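Local atomic coordinates of periplasmic protein-probably involved in high-affinity Fe2+ transport (Escherichia coli F11, PDB entry 5I0Y), a protein that binds copper in the periplasm at a site required for iron transport and probably takes part in high-affinity uptake of ferrous iron. Residues B[124-129]-B[134-139]; B[71-76]-B[82-87]; B[88-91]-B[96-99]; B[57-60]-B[64-67]; B[9-12]-B[17-20]. The protein carries 1 engineered substitution. One frame throughout, in Å; residues are numbered along the deposited sequence.

Contact 1. Residues B[124-129]-B[134-139]. With CU (copper (II) ion), chain C.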
# COMPACT_ATOMS: atom_id res chain seq x y z
N MET B 124 -0.06 -6.58 6.66
CA MET B 124 1.00 -5.70 7.11
C MET B 124 1.24 -5.96 8.59
O MET B 124 0.27 -6.06 9.36
CB MET B 124 0.69 -4.22 6.85
CG MET B 124 1.70 -3.27 7.47
SD MET B 124 1.46 -1.56 7.00
CE MET B 124 2.67 -1.42 5.68
N HIS B 125 2.50 -6.06 8.97
CA HIS B 125 2.91 -6.39 10.35
C HIS B 125 3.60 -5.26 11.03
O HIS B 125 4.71 -4.89 10.64
CB HIS B 125 3.84 -7.60 10.33
CG HIS B 125 3.20 -8.83 9.76
ND1 HIS B 125 2.68 -9.79 10.53
CD2 HIS B 125 2.97 -9.22 8.44
CE1 HIS B 125 2.15 -10.76 9.76
NE2 HIS B 125 2.32 -10.41 8.48
N ARG B 126 3.00 -4.73 12.09
CA ARG B 126 3.64 -3.65 12.84
C ARG B 126 4.73 -4.18 13.78
O ARG B 126 4.56 -5.26 14.40
CB ARG B 126 2.62 -2.82 13.63
CG ARG B 126 1.98 -3.57 14.78
CD ARG B 126 1.02 -2.72 15.58
NE ARG B 126 0.51 -3.57 16.65
CZ ARG B 126 0.86 -3.48 17.93
NH1 ARG B 126 1.67 -2.51 18.35
NH2 ARG B 126 0.36 -4.34 18.80
N HIS B 127 5.81 -3.42 13.90
CA HIS B 127 6.77 -3.60 14.99
C HIS B 127 6.14 -3.24 16.31
O HIS B 127 5.39 -2.27 16.40
CB HIS B 127 8.02 -2.76 14.75
CG HIS B 127 8.91 -3.28 13.62
ND1 HIS B 127 10.25 -3.19 13.67
CD2 HIS B 127 8.61 -3.90 12.39
CE1 HIS B 127 10.79 -3.69 12.54
NE2 HIS B 127 9.79 -4.15 11.77
N THR B 128 6.45 -4.01 17.35
CA THR B 128 5.79 -3.82 18.65
C THR B 128 6.77 -3.58 19.80
O THR B 128 6.31 -3.42 20.93
CB THR B 128 4.93 -5.04 19.04
OG1 THR B 128 5.76 -6.20 19.14
CG2 THR B 128 3.80 -5.28 18.02
N ASP B 129 8.08 -3.59 19.56
CA ASP B 129 9.03 -3.46 20.67
C ASP B 129 9.34 -2.02 21.05
O ASP B 129 8.93 -1.08 20.37
CB ASP B 129 10.31 -4.27 20.40
CG ASP B 129 11.02 -3.90 19.10
OD1 ASP B 129 10.97 -2.75 18.62
OD2 ASP B 129 11.67 -4.80 18.55
N VAL B 134 5.49 0.62 17.14
CA VAL B 134 4.46 1.64 17.05
C VAL B 134 3.25 1.23 17.89
O VAL B 134 3.18 0.09 18.40
CB VAL B 134 4.03 1.91 15.58
CG1 VAL B 134 5.22 2.43 14.78
CG2 VAL B 134 3.43 0.67 14.93
N GLY B 135 2.31 2.15 18.01
CA GLY B 135 1.05 1.87 18.68
C GLY B 135 0.22 0.77 18.05
O GLY B 135 0.38 0.43 16.86
N ARG B 136 -0.68 0.19 18.83
CA ARG B 136 -1.57 -0.86 18.37
C ARG B 136 -2.52 -0.34 17.31
O ARG B 136 -2.82 0.85 17.26
CB ARG B 136 -2.40 -1.39 19.54
CG ARG B 136 -1.52 -2.06 20.57
CD ARG B 136 -2.23 -2.19 21.90
NE ARG B 136 -1.35 -2.74 22.93
CZ ARG B 136 -0.46 -2.03 23.64
NH1 ARG B 136 -0.29 -0.73 23.45
NH2 ARG B 136 0.27 -2.65 24.55
N TRP B 137 -3.00 -1.26 16.48
CA TRP B 137 -4.02 -0.84 15.52
C TRP B 137 -5.30 -0.50 16.21
O TRP B 137 -5.67 -1.13 17.20
CB TRP B 137 -4.30 -1.91 14.47
CG TRP B 137 -3.14 -2.16 13.58
CD1 TRP B 137 -2.42 -3.34 13.45
CD2 TRP B 137 -2.50 -1.22 12.66
NE1 TRP B 137 -1.40 -3.20 12.55
CE2 TRP B 137 -1.40 -1.95 12.02
CE3 TRP B 137 -2.73 0.10 12.30
CZ2 TRP B 137 -0.58 -1.36 11.07
CZ3 TRP B 137 -1.89 0.69 11.34
CH2 TRP B 137 -0.84 -0.03 10.75
N TRP B 138 -5.98 0.48 15.65
CA TRP B 138 -7.38 0.73 15.95
C TRP B 138 -8.26 -0.41 15.53
O TRP B 138 -7.85 -1.24 14.70
CB TRP B 138 -7.82 2.02 15.28
CG TRP B 138 -7.20 2.23 13.91
CD1 TRP B 138 -6.06 2.97 13.59
CD2 TRP B 138 -7.67 1.68 12.64
NE1 TRP B 138 -5.82 2.93 12.23
CE2 TRP B 138 -6.74 2.17 11.61
CE3 TRP B 138 -8.75 0.89 12.26
CZ2 TRP B 138 -6.91 1.85 10.27
CZ3 TRP B 138 -8.91 0.58 10.90
CH2 TRP B 138 -8.01 1.05 9.94
N LYS B 139 -9.45 -0.49 16.11
CA LYS B 139 -10.42 -1.53 15.75
C LYS B 139 -11.18 -1.12 14.50
O LYS B 139 -11.26 0.07 14.18
CB LYS B 139 -11.42 -1.75 16.90
CG LYS B 139 -10.82 -2.42 18.13
CD LYS B 139 -11.83 -2.54 19.26
CE LYS B 139 -11.16 -2.92 20.58
NZ LYS B 139 -10.60 -1.73 21.30
CU CU C . 10.02 -5.32 9.86
O HOH W 1 0.09 -5.45 12.09
O HOH W 2 4.56 -1.32 20.63
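R126 reaches from strand 125-127 across the loop 134-139 and lies between W137 at its aliphatic root and R136 at its tip. Its CG sits between the backbone N and the carbonyl carbon (chi1 69°), and from there the chain runs straight to NE. The CD methylene rests over the five-membered ring of W137, 4.2 Å from the centroid, in a CH-pi contact, while CB touches CG2 of V134 at 3.8 Å. The guanidinium plane stands steeply to the indole. One face of it is covered by CG2 of T128 and the opposite face by CA of R136, with CG of R136 3.4 Å from NH2 of R126. At the guanidinium edge, in plane, NH1 of R126 gives a weak bond to V134 O (3.0 Å). The backbones are joined once directly, V134 N to H127 O at 3.0 Å, the donor standing above the carbonyl plane. One water accepts from R126 N and W137 NE1 and is placed to donate to M124 O; another donates to both T128 O and V134 O. H127 points its ring away from the loop: NE2 binds copper, completing a site made by H44, M90 and H97 of the second subunit, while ND1 is hydrogen-bonded to T132. The salt bridge of R126 to E30 of the second subunit, with carbon atoms on both guanidinium faces, probably restricts its rotation, the weak bond to V134 O adding little; the same short strand delivers a copper ligand across the dimer interface.

Contact 2. Residues B[71-76]-B[82-87]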
# COMPACT_ATOMS: atom_id res chain seq x y z
N SER B 71 -14.97 -2.01 2.54
CA SER B 71 -16.20 -2.25 1.80
C SER B 71 -17.11 -1.03 1.97
O SER B 71 -16.84 -0.16 2.79
CB SER B 71 -16.91 -3.53 2.23
OG SER B 71 -17.35 -3.45 3.56
N TYR B 72 -18.14 -0.95 1.15
CA TYR B 72 -19.05 0.18 1.21
C TYR B 72 -20.51 -0.26 1.22
O TYR B 72 -20.85 -1.33 0.72
CB TYR B 72 -18.79 1.16 0.04
CG TYR B 72 -19.19 0.61 -1.31
CD1 TYR B 72 -20.52 0.70 -1.75
CD2 TYR B 72 -18.28 -0.06 -2.12
CE1 TYR B 72 -20.91 0.19 -2.97
CE2 TYR B 72 -18.67 -0.58 -3.35
CZ TYR B 72 -19.99 -0.47 -3.75
OH TYR B 72 -20.44 -0.98 -4.95
N THR B 73 -21.35 0.61 1.76
CA THR B 73 -22.80 0.46 1.66
C THR B 73 -23.33 1.79 1.15
O THR B 73 -23.16 2.81 1.82
CB THR B 73 -23.44 0.13 3.02
OG1 THR B 73 -22.85 -1.07 3.53
CG2 THR B 73 -24.96 -0.08 2.86
N LEU B 74 -23.93 1.77 -0.03
CA LEU B 74 -24.39 2.97 -0.71
C LEU B 74 -25.91 2.96 -0.73
O LEU B 74 -26.52 1.96 -1.09
CB LEU B 74 -23.84 2.98 -2.14
CG LEU B 74 -24.18 4.14 -3.08
CD1 LEU B 74 -23.53 5.43 -2.57
CD2 LEU B 74 -23.76 3.81 -4.52
N VAL B 75 -26.50 4.08 -0.35
CA VAL B 75 -27.96 4.17 -0.27
C VAL B 75 -28.42 5.43 -0.98
O VAL B 75 -27.95 6.53 -0.69
CB VAL B 75 -28.47 4.16 1.21
CG1 VAL B 75 -30.00 4.28 1.27
CG2 VAL B 75 -28.01 2.92 1.95
N ASN B 76 -29.32 5.27 -1.94
CA ASN B 76 -30.02 6.41 -2.50
C ASN B 76 -31.15 6.72 -1.51
O ASN B 76 -32.09 5.93 -1.34
CB ASN B 76 -30.55 6.08 -3.91
CG ASN B 76 -31.35 7.21 -4.50
OD1 ASN B 76 -32.09 7.90 -3.80
ND2 ASN B 76 -31.22 7.41 -5.82
N LYS B 82 -30.38 0.29 -2.24
CA LYS B 82 -29.12 0.03 -1.55
C LYS B 82 -28.20 -0.86 -2.38
O LYS B 82 -28.66 -1.75 -3.10
CB LYS B 82 -29.41 -0.66 -0.21
CG LYS B 82 -28.17 -0.95 0.62
CD LYS B 82 -28.52 -1.64 1.93
CE LYS B 82 -29.30 -0.71 2.84
NZ LYS B 82 -29.95 -1.44 3.97
N GLN B 83 -26.90 -0.60 -2.28
CA GLN B 83 -25.89 -1.40 -2.97
C GLN B 83 -24.72 -1.58 -2.03
O GLN B 83 -24.33 -0.64 -1.33
CB GLN B 83 -25.44 -0.67 -4.24
CG GLN B 83 -24.46 -1.43 -5.13
CD GLN B 83 -23.92 -0.54 -6.23
OE1 GLN B 83 -24.67 0.06 -6.99
NE2 GLN B 83 -22.61 -0.43 -6.30
N GLU B 84 -24.17 -2.79 -1.99
CA GLU B 84 -22.99 -3.09 -1.20
C GLU B 84 -21.90 -3.57 -2.14
O GLU B 84 -22.18 -4.15 -3.19
CB GLU B 84 -23.28 -4.20 -0.17
CG GLU B 84 -24.70 -4.24 0.38
CD GLU B 84 -24.81 -3.84 1.85
OE1 GLU B 84 -23.83 -3.36 2.46
OE2 GLU B 84 -25.92 -4.00 2.39
N GLY B 85 -20.65 -3.31 -1.77
CA GLY B 85 -19.52 -3.78 -2.57
C GLY B 85 -18.22 -3.59 -1.83
O GLY B 85 -18.20 -3.20 -0.66
N THR B 86 -17.12 -3.95 -2.49
CA THR B 86 -15.80 -3.86 -1.89
C THR B 86 -14.91 -2.99 -2.78
O THR B 86 -15.12 -2.89 -3.99
CB THR B 86 -15.15 -5.25 -1.77
OG1 THR B 86 -15.13 -5.84 -3.08
CG2 THR B 86 -15.95 -6.12 -0.80
N PHE B 87 -13.95 -2.34 -2.15
CA PHE B 87 -12.91 -1.59 -2.87
C PHE B 87 -11.67 -2.45 -2.99
O PHE B 87 -11.44 -3.38 -2.21
CB PHE B 87 -12.53 -0.30 -2.15
CG PHE B 87 -13.60 0.77 -2.14
CD1 PHE B 87 -14.48 0.94 -3.20
CD2 PHE B 87 -13.66 1.65 -1.07
CE1 PHE B 87 -15.44 1.95 -3.16
CE2 PHE B 87 -14.61 2.65 -1.03
CZ PHE B 87 -15.48 2.81 -2.09
O HOH W 3 -20.50 -3.89 2.24
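Y72 packs across G85 in the antiparallel beta hairpin of strands 69-76 and 82-92. With chi1 at 70°, the ring swings over the partner strand instead of along its own. Following the side chain outward, CG is 4.0 Å from G85 O, CD2 lies near the G85 carbonyl and meets CE1 of F87, and CE2 sits 3.4 Å from G85 CA. CE1 and CZ approach G85 N, which lies over one face of the ring toward the rim. The hydroxyl ends close to the amide of Q83. G85 has no side chain, and the phenol lies directly on its backbone. The rings of Y72 and F87 are near parallel but slid apart, overlapping little. Beneath this, Y72 and G85 exchange two backbone bonds, as do L74 and Q83, where L74 N to Q83 O is almost straight at 178°. The Y72 face is further covered by I102 and Y114. The other face carries S71, T73, V75, K82, E84 and T86; there V75 CG2 lies beside the aliphatic K82 chain. A water donates to the backbone O of Y72. T73 OG1, which is also hydrogen-bonded to H115 NE2, donates to E84 OE1 at 2.7 Å, meeting the carboxylate on its syn side, 34° out of plane.

Contact 3. Residues B[88-91]-B[96-99]; sequences MPMV and PHYG. With CU (copper (II) ion), chain D.
The copper ion gripped by M90 and H97 joins the two strands of this hairpin through their side chains: SD of M90 binds it at 2.3 Å and NE2 of H97 at 2.0 Å. H44 of the same chain and H127 of the second subunit complete the four ligands, three imidazoles and a thioether. M90 and H97 form a hydrogen-bonded antiparallel pair, so both side chains leave the same face of the sheet. The chi1 of H97, 65°, leans the ring toward segment 88-91 until NE2 is 3.5 Å from CB of M90. The methionine chain is bent at chi3, with its sulfur placed obliquely to the imidazole. Beneath the metal the backbone ladder is continuous but twisted: M90 N to H97 O and H97 N to M90 O are both 2.9 Å, and M88 and G99 exchange another two bonds, M88 N to G99 O being nearly straight (175°). G99 N lies at the edge of the H97 ring, in plane. At the M88 end, its CE approaches G99 O at 3.6 Å. On the opposite face P89 CB lies 4.1 Å from CE1 of Y98, whose hydroxyl is hydrogen-bonded to I65 O and L68 N, and V91 packs CG2 against P96. The hairpin sits within the sheet: strand 95-102 is flanked by strand 43-51, which brings H44, strand 82-92 has strand 69-76 on its other side, and M90 and V91 extend the sheet through a parallel ladder with a strand of the second subunit.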
# COMPACT_ATOMS: atom_id res chain seq x y z
N MET B 88 -10.87 -2.12 -4.00
CA MET B 88 -9.54 -2.69 -4.17
C MET B 88 -8.49 -1.61 -3.93
O MET B 88 -8.74 -0.43 -4.19
CB MET B 88 -9.35 -3.10 -5.63
CG MET B 88 -10.30 -4.15 -6.15
SD MET B 88 -10.32 -4.04 -7.94
CE MET B 88 -11.54 -2.74 -8.18
N PRO B 89 -7.28 -2.01 -3.52
CA PRO B 89 -6.15 -1.08 -3.57
C PRO B 89 -5.76 -0.83 -5.03
O PRO B 89 -5.76 -1.76 -5.83
CB PRO B 89 -5.02 -1.82 -2.83
CG PRO B 89 -5.62 -3.08 -2.32
CD PRO B 89 -6.85 -3.35 -3.12
N MET B 90 -5.48 0.44 -5.34
CA MET B 90 -5.24 0.85 -6.72
C MET B 90 -4.19 1.94 -6.76
O MET B 90 -3.88 2.55 -5.75
CB MET B 90 -6.52 1.41 -7.35
CG MET B 90 -7.72 0.51 -7.17
SD MET B 90 -9.14 0.94 -8.19
CE MET B 90 -8.68 0.19 -9.73
N VAL B 91 -3.63 2.15 -7.94
CA VAL B 91 -2.79 3.31 -8.19
C VAL B 91 -3.17 3.97 -9.51
O VAL B 91 -3.36 3.29 -10.53
CB VAL B 91 -1.28 3.00 -8.05
CG1 VAL B 91 -0.81 2.02 -9.11
CG2 VAL B 91 -0.46 4.29 -8.04
N PRO B 96 -1.74 6.37 -5.00
CA PRO B 96 -2.55 5.21 -4.61
C PRO B 96 -3.85 5.60 -3.93
O PRO B 96 -3.95 6.67 -3.34
CB PRO B 96 -1.64 4.49 -3.61
CG PRO B 96 -0.77 5.56 -3.05
CD PRO B 96 -0.52 6.52 -4.19
N HIS B 97 -4.85 4.72 -4.02
CA HIS B 97 -6.14 4.93 -3.34
C HIS B 97 -6.83 3.60 -3.20
O HIS B 97 -6.25 2.56 -3.56
CB HIS B 97 -7.00 5.96 -4.12
CG HIS B 97 -7.41 5.48 -5.49
ND1 HIS B 97 -6.91 6.01 -6.63
CD2 HIS B 97 -8.26 4.46 -5.86
CE1 HIS B 97 -7.44 5.35 -7.68
NE2 HIS B 97 -8.26 4.40 -7.22
N TYR B 98 -8.04 3.61 -2.63
CA TYR B 98 -8.91 2.43 -2.68
C TYR B 98 -10.14 2.76 -3.48
O TYR B 98 -10.68 3.85 -3.34
CB TYR B 98 -9.31 1.96 -1.26
CG TYR B 98 -8.12 1.67 -0.39
CD1 TYR B 98 -7.54 0.40 -0.37
CD2 TYR B 98 -7.58 2.67 0.41
CE1 TYR B 98 -6.45 0.13 0.44
CE2 TYR B 98 -6.47 2.41 1.23
CZ TYR B 98 -5.91 1.14 1.23
OH TYR B 98 -4.81 0.89 2.03
N GLY B 99 -10.61 1.86 -4.33
CA GLY B 99 -11.78 2.20 -5.13
C GLY B 99 -12.35 1.08 -5.94
O GLY B 99 -11.90 -0.05 -5.85
CU CU D . -9.13 3.16 -8.59

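Contact 4. Residues B[57-60]-B[64-67]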
# COMPACT_ATOMS: atom_id res chain seq x y z
N ASN B 57 0.71 5.02 14.47
CA ASN B 57 0.97 3.74 13.81
C ASN B 57 2.11 3.75 12.82
O ASN B 57 2.25 2.81 12.04
CB ASN B 57 -0.30 3.23 13.14
CG ASN B 57 -1.43 3.01 14.12
OD1 ASN B 57 -2.48 3.61 14.01
ND2 ASN B 57 -1.20 2.15 15.11
N GLY B 58 2.92 4.81 12.85
CA GLY B 58 4.16 4.91 12.08
C GLY B 58 4.06 5.65 10.77
O GLY B 58 5.00 5.63 10.01
N PHE B 59 2.93 6.32 10.52
CA PHE B 59 2.76 7.08 9.28
C PHE B 59 2.86 8.58 9.51
O PHE B 59 2.29 9.11 10.46
CB PHE B 59 1.42 6.72 8.60
CG PHE B 59 1.31 5.26 8.29
CD1 PHE B 59 1.92 4.72 7.15
CD2 PHE B 59 0.64 4.41 9.16
CE1 PHE B 59 1.85 3.35 6.89
CE2 PHE B 59 0.55 3.05 8.89
CZ PHE B 59 1.16 2.53 7.77
N GLY B 60 3.59 9.27 8.64
CA GLY B 60 3.72 10.73 8.76
C GLY B 60 2.55 11.44 8.13
O GLY B 60 1.84 10.86 7.29
N TRP B 64 -0.15 8.04 2.57
CA TRP B 64 -1.20 7.08 2.31
C TRP B 64 -1.20 5.98 3.34
O TRP B 64 -0.15 5.56 3.84
CB TRP B 64 -1.00 6.47 0.93
CG TRP B 64 -2.15 5.64 0.47
CD1 TRP B 64 -3.49 6.00 0.43
CD2 TRP B 64 -2.11 4.28 -0.03
NE1 TRP B 64 -4.26 5.00 -0.05
CE2 TRP B 64 -3.49 3.92 -0.36
CE3 TRP B 64 -1.10 3.35 -0.25
CZ2 TRP B 64 -3.83 2.68 -0.90
CZ3 TRP B 64 -1.46 2.10 -0.79
CH2 TRP B 64 -2.79 1.77 -1.09
N ILE B 65 -2.38 5.51 3.72
CA ILE B 65 -2.44 4.36 4.63
C ILE B 65 -2.66 3.11 3.77
O ILE B 65 -3.72 2.95 3.19
CB ILE B 65 -3.57 4.51 5.65
CG1 ILE B 65 -3.46 5.83 6.45
CG2 ILE B 65 -3.58 3.29 6.57
CD1 ILE B 65 -2.21 5.99 7.30
N PRO B 66 -1.64 2.24 3.66
CA PRO B 66 -1.71 1.05 2.81
C PRO B 66 -2.29 -0.16 3.53
O PRO B 66 -2.44 -0.13 4.76
CB PRO B 66 -0.23 0.80 2.48
CG PRO B 66 0.47 1.15 3.77
CD PRO B 66 -0.33 2.31 4.36
N TYR B 67 -2.64 -1.19 2.77
CA TYR B 67 -3.08 -2.50 3.31
C TYR B 67 -4.40 -2.45 4.05
O TYR B 67 -4.70 -3.36 4.83
CB TYR B 67 -1.98 -3.16 4.16
CG TYR B 67 -0.78 -3.50 3.32
CD1 TYR B 67 -0.72 -4.70 2.61
CD2 TYR B 67 0.28 -2.61 3.23
CE1 TYR B 67 0.39 -5.00 1.82
CE2 TYR B 67 1.38 -2.90 2.44
CZ TYR B 67 1.43 -4.08 1.75
OH TYR B 67 2.55 -4.32 0.98
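F59 meets I65 and P66 through apolar contacts within the long connection between strands 43-51 and 69-76. The most directional of these is a CH-pi contact: CD1 of I65 meets the F59 ring off-centre, 4.1 Å from the centroid and 29° off the normal. It approaches the root of the ring, with CG of F59 at 3.7 Å and CD2 and CB only slightly farther. In I65, CG1 stands anti to the carbonyl carbon (chi1 -56°) and chi2 of -62° bends CD1 round toward the phenyl. The second kind is plain van der Waals packing at the outer end of the ring. There CD of P66 touches CE1 of F59 at 3.5 Å and CZ at 3.7 Å, the two side chains coming from opposite directions and meeting obliquely. Polar groups contribute little between the segments: the carbonyl O of W64 stands 4.0 Å from CD1 of F59, a loose approach. W64 turns its own side chain away, and one face of its indole lies against CA of P66. F59 N finds a weak hydrogen bond elsewhere, to OD1 of N55. Around the contact, F59 and I65 both rest on A51 of strand 43-51, I65 also on I49, and W137 packs against F59. V91 of the second subunit touches F59, and Y67 stacks on Y67 of that subunit, so the loop lies between the end of strand 43-51 and the dimer interface.

Contact 5. Residues B[9-12]-B[17-20]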
# COMPACT_ATOMS: atom_id res chain seq x y z
N GLY B 9 -19.51 14.29 -0.09
CA GLY B 9 -19.64 14.73 1.29
C GLY B 9 -18.33 15.20 1.90
O GLY B 9 -17.37 15.53 1.20
N GLU B 10 -18.32 15.21 3.22
CA GLU B 10 -17.35 15.94 3.99
C GLU B 10 -16.28 14.98 4.48
O GLU B 10 -16.61 13.94 5.05
CB GLU B 10 -18.11 16.52 5.16
CG GLU B 10 -17.33 17.40 6.10
CD GLU B 10 -18.23 18.07 7.12
OE1 GLU B 10 -19.09 18.88 6.73
OE2 GLU B 10 -18.09 17.77 8.31
N PRO B 11 -14.99 15.33 4.30
CA PRO B 11 -13.97 14.45 4.89
C PRO B 11 -14.02 14.49 6.40
O PRO B 11 -14.49 15.49 6.99
CB PRO B 11 -12.66 15.06 4.41
CG PRO B 11 -12.97 16.48 4.14
CD PRO B 11 -14.40 16.54 3.71
N VAL B 12 -13.59 13.40 7.02
CA VAL B 12 -13.60 13.30 8.47
C VAL B 12 -12.26 12.81 8.97
O VAL B 12 -11.49 12.19 8.23
CB VAL B 12 -14.73 12.39 9.00
CG1 VAL B 12 -16.11 12.99 8.76
CG2 VAL B 12 -14.64 11.00 8.40
N MET B 17 -6.20 9.65 10.99
CA MET B 17 -6.28 9.64 9.52
C MET B 17 -7.34 10.63 9.07
O MET B 17 -8.30 10.87 9.81
CB MET B 17 -6.67 8.26 8.98
CG MET B 17 -5.68 7.14 9.31
SD MET B 17 -6.33 5.53 8.85
CE MET B 17 -7.61 5.34 10.08
N GLU B 18 -7.18 11.19 7.88
CA GLU B 18 -8.24 11.97 7.23
C GLU B 18 -8.82 11.08 6.15
O GLU B 18 -8.08 10.57 5.31
CB GLU B 18 -7.72 13.28 6.64
CG GLU B 18 -8.82 14.29 6.30
CD GLU B 18 -9.56 14.84 7.51
OE1 GLU B 18 -9.04 14.73 8.64
OE2 GLU B 18 -10.66 15.42 7.33
N LEU B 19 -10.14 10.87 6.20
CA LEU B 19 -10.82 9.93 5.33
C LEU B 19 -11.87 10.67 4.54
O LEU B 19 -12.78 11.25 5.11
CB LEU B 19 -11.47 8.82 6.15
CG LEU B 19 -10.53 8.11 7.13
CD1 LEU B 19 -10.68 8.63 8.56
CD2 LEU B 19 -10.80 6.62 7.09
N ALA B 20 -11.73 10.64 3.21
CA ALA B 20 -12.67 11.31 2.32
C ALA B 20 -13.23 10.33 1.30
O ALA B 20 -12.53 9.38 0.89
CB ALA B 20 -12.00 12.46 1.60
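V12 and L19 form the tight part of this contact, a hydrogen-bonded antiparallel pair whose two backbone bonds are nearly straight. L19 N to V12 O is 2.8 Å long and runs close to the direction of the carbonyl bond; V12 N to L19 O is 3.0 Å, with the donor tilted from the carbonyl plane. Both side chains leave the same face. CG2 of V12 comes to 3.8 Å from L19 O, and CD1 of L19 returns to V12 O at 3.7 Å. The side chains themselves touch loosely, but both are covered by strand 141-149, V12 by V143 and Y145 and L19 by F141; the hydroxyl of Y145 is also hydrogen-bonded to L19 O. The other side is looser and more exposed. There P11 CB rests on A20 CB at 3.9 Å, while P11 CA makes a CA-H...O contact with L19 O. E18 is modelled in two conformers, so the placement of its carboxylate near the backbone of V12 is doubtful; in the conformer described here OE2 and V12 O are both acceptors. The proline supplies no N-H to the ladder. The arrangement is that of a beta hairpin at the margin of a mixed beta sandwich: strand 6-14 is the outermost within this chain, and strand 17-24 connects it to strand 43-51.

How the contacts relate
Contacts 2 and 3 follow one another along strand 82-92, which pairs with 69-76 in contact 2 and with 95-102 in contact 3; F87 of contact 2 packs against Y98 and G99 of contact 3. Contact 5 belongs to the same sheet at its margin. All three rest on antiparallel backbone ladders, but only contact 3, buried, adds a metal; contacts 2 and 5 are partly buried, each with one side covered by other strands and the other more exposed. Contacts 1 and 4 are loop contacts near the dimer interface, linked by N57 ND2 to R136 O; contact 4 is buried and apolar, contact 1 partly exposed, charged and hydrated. Each copper site joins H127 from contact 1 of one subunit with M90 and H97 from contact 3 of the other.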